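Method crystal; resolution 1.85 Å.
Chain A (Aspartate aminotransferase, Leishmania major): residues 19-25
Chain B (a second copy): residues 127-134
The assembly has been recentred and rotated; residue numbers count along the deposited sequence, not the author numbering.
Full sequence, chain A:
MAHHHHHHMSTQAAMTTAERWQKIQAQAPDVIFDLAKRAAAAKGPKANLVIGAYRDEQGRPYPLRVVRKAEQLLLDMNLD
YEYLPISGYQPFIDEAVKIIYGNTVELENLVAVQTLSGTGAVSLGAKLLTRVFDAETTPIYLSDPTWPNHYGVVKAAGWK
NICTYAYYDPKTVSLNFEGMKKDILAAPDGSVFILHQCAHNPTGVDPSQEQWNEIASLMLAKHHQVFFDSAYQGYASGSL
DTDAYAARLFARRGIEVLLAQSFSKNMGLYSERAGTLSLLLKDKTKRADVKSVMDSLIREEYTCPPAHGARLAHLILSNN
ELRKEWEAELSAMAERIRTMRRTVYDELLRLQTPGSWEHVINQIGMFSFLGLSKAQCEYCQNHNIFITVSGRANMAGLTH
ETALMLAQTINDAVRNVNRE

Chain A (19-25) ERWQKIQ
Chain B 127-134: KLLTRVFD

The two stretches bury 417 Å² without a direct hydrogen bond; apolar packing and three bridging waters join them. Chain A is helical through Glu19(A), Arg20(A) and Trp21(A) (phi/psi near -65/-40), with Lys23(A) N bonded to Arg20(A) O (3.1 Å); Ile24(A) (-61/136) and Gln25(A) (-88/118) extend. Chain B, helical at Lys127(B) and Leu128(B) (-68/-45, -55/-40), bonds Phe133(B) N to Leu129(B) O (2.9 Å) before Val132(B) (-117/-29) and Phe133(B) (-123/160). The stretches run obliquely, more opposed than aligned, with the CA atoms of Ile24(A) and Val132(B) 5.7 Å apart.

Val132(B) (t) has the largest contact area, 89 Å². Its branched side chain sets CG2 over the Trp21(A) face, 3.7 Å from the six-membered centroid (CH-pi), and CG1 3.2 Å from Arg20(A) O, also near the indole. Trp21(A) CB points away, but chi1 m and chi2 104° bring CH2 3.8 Å from Leu128(B) CD2 (t, p). Buried, apolar Ile24(A) (tt) sets CD1 3.9 Å from Leu128(B) CD1.

Arg20(A) (m, t, -149°, -88°) puts CD 3.2 Å from Phe133(B) CE2 (m, 88°), with NE also near that ring. Waters link Arg20(A) NH1 to Val132(B) O (2.9, 2.8 Å), Arg20(A) O to Val132(B) O (2.8, 2.6 Å; donating to both) and Gln25(A) N to Arg131(B) O (2.9, 2.8 Å).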

# COMPACT_ATOMS: atom_id res chain seq x y z
N GLU A 19 22.58 10.58 -17.57
CA GLU A 19 22.24 11.94 -17.93
C GLU A 19 20.75 12.21 -17.76
O GLU A 19 20.37 13.31 -17.38
CB GLU A 19 22.71 12.27 -19.35
CG GLU A 19 24.24 12.20 -19.46
CD GLU A 19 24.79 12.21 -20.87
OE1 GLU A 19 24.15 11.70 -21.82
OE2 GLU A 19 25.91 12.74 -21.01
N ARG A 20 19.92 11.21 -18.03
CA ARG A 20 18.48 11.34 -17.81
C ARG A 20 18.15 11.49 -16.33
O ARG A 20 17.33 12.33 -15.93
CB ARG A 20 17.73 10.15 -18.42
CG ARG A 20 17.63 10.26 -19.93
CD ARG A 20 16.84 9.13 -20.58
NE ARG A 20 17.32 8.83 -21.94
CZ ARG A 20 16.90 9.42 -23.05
NH1 ARG A 20 15.95 10.37 -23.00
NH2 ARG A 20 17.43 9.07 -24.22
N TRP A 21 18.80 10.67 -15.50
CA TRP A 21 18.60 10.74 -14.06
C TRP A 21 19.11 12.04 -13.48
O TRP A 21 18.53 12.58 -12.55
CB TRP A 21 19.23 9.56 -13.34
CG TRP A 21 18.41 8.29 -13.48
CD1 TRP A 21 18.68 7.20 -14.31
CD2 TRP A 21 17.17 7.95 -12.79
NE1 TRP A 21 17.71 6.26 -14.18
CE2 TRP A 21 16.78 6.64 -13.28
CE3 TRP A 21 16.39 8.57 -11.85
CZ2 TRP A 21 15.65 6.00 -12.83
CZ3 TRP A 21 15.24 7.91 -11.38
CH2 TRP A 21 14.88 6.64 -11.88
N GLN A 22 20.18 12.57 -14.06
CA GLN A 22 20.69 13.88 -13.69
C GLN A 22 19.65 14.98 -13.73
O GLN A 22 19.78 15.96 -13.01
CB GLN A 22 21.83 14.24 -14.63
CG GLN A 22 22.67 15.38 -14.11
CD GLN A 22 23.44 14.93 -12.89
OE1 GLN A 22 23.81 13.72 -12.79
NE2 GLN A 22 23.66 15.85 -11.94
N LYS A 23 18.64 14.85 -14.58
CA LYS A 23 17.65 15.89 -14.85
C LYS A 23 16.38 15.76 -13.99
O LYS A 23 15.52 16.61 -14.06
CB LYS A 23 17.24 15.81 -16.34
N ILE A 24 16.27 14.72 -13.17
CA ILE A 24 15.10 14.54 -12.34
C ILE A 24 14.95 15.71 -11.40
O ILE A 24 15.92 16.17 -10.83
CB ILE A 24 15.12 13.19 -11.56
CG1 ILE A 24 13.71 12.84 -11.14
CG2 ILE A 24 16.07 13.22 -10.37
CD1 ILE A 24 13.59 11.43 -10.55
N GLN A 25 13.73 16.21 -11.28
CA GLN A 25 13.41 17.39 -10.46
C GLN A 25 13.10 17.00 -9.02
O GLN A 25 12.14 16.26 -8.75
CB GLN A 25 12.22 18.14 -11.09
CG GLN A 25 11.58 19.24 -10.24
CD GLN A 25 12.53 20.37 -9.84
OE1 GLN A 25 13.25 20.94 -10.67
NE2 GLN A 25 12.52 20.72 -8.56
N LYS B 127 5.97 4.76 -11.95
CA LYS B 127 5.68 6.19 -11.75
C LYS B 127 6.93 7.03 -11.66
O LYS B 127 7.03 8.09 -12.26
CB LYS B 127 4.80 6.40 -10.50
CG LYS B 127 3.41 5.81 -10.68
CD LYS B 127 2.45 6.03 -9.50
CE LYS B 127 1.47 4.86 -9.42
NZ LYS B 127 0.22 5.10 -8.64
N LEU B 128 7.91 6.57 -10.90
CA LEU B 128 9.16 7.32 -10.80
C LEU B 128 9.79 7.60 -12.20
O LEU B 128 10.34 8.67 -12.47
CB LEU B 128 10.16 6.56 -9.93
CG LEU B 128 11.58 7.12 -9.77
CD1 LEU B 128 11.59 8.48 -9.06
CD2 LEU B 128 12.43 6.12 -9.00
N LEU B 129 9.72 6.59 -13.05
CA LEU B 129 10.36 6.64 -14.38
C LEU B 129 9.68 7.68 -15.28
O LEU B 129 10.32 8.20 -16.19
CB LEU B 129 10.33 5.25 -15.02
CG LEU B 129 11.39 4.29 -14.47
CD1 LEU B 129 11.19 2.88 -14.93
CD2 LEU B 129 12.83 4.70 -14.72
N THR B 130 8.41 7.97 -15.04
CA THR B 130 7.71 9.03 -15.77
C THR B 130 8.31 10.41 -15.45
O THR B 130 8.01 11.37 -16.16
CB THR B 130 6.18 9.04 -15.55
OG1 THR B 130 5.85 9.54 -14.24
CG2 THR B 130 5.61 7.63 -15.75
N ARG B 131 9.13 10.51 -14.41
CA ARG B 131 9.83 11.78 -14.11
C ARG B 131 11.20 11.93 -14.78
O ARG B 131 11.80 12.99 -14.67
CB ARG B 131 9.98 11.96 -12.60
CG ARG B 131 8.70 11.77 -11.79
CD ARG B 131 7.67 12.78 -12.23
NE ARG B 131 6.39 12.54 -11.61
CZ ARG B 131 6.04 13.02 -10.43
NH1 ARG B 131 6.88 13.80 -9.73
NH2 ARG B 131 4.83 12.74 -9.96
N VAL B 132 11.67 10.86 -15.43
CA VAL B 132 13.00 10.79 -16.05
C VAL B 132 12.83 10.58 -17.57
O VAL B 132 13.67 11.00 -18.36
CB VAL B 132 13.84 9.62 -15.45
CG1 VAL B 132 15.31 9.84 -15.66
CG2 VAL B 132 13.56 9.47 -13.97
N PHE B 133 11.74 9.93 -17.98
CA PHE B 133 11.44 9.62 -19.38
C PHE B 133 10.10 10.23 -19.73
O PHE B 133 9.29 10.52 -18.87
CB PHE B 133 11.39 8.09 -19.62
CG PHE B 133 12.70 7.42 -19.47
CD1 PHE B 133 13.13 6.95 -18.23
CD2 PHE B 133 13.56 7.27 -20.57
CE1 PHE B 133 14.36 6.37 -18.07
CE2 PHE B 133 14.81 6.65 -20.42
CZ PHE B 133 15.21 6.22 -19.17
N ASP B 134 9.85 10.41 -21.02
CA ASP B 134 8.56 10.91 -21.48
C ASP B 134 7.60 9.76 -21.63
O ASP B 134 7.62 9.11 -22.66
CB ASP B 134 8.75 11.65 -22.81
CG ASP B 134 7.48 12.12 -23.39
OD1 ASP B 134 6.46 12.05 -22.71
OD2 ASP B 134 7.48 12.63 -24.56
O HOH W 1 15.28 12.95 -17.68
O HOH W 2 14.30 11.55 -20.98
O HOH W 3 11.62 15.23 -13.07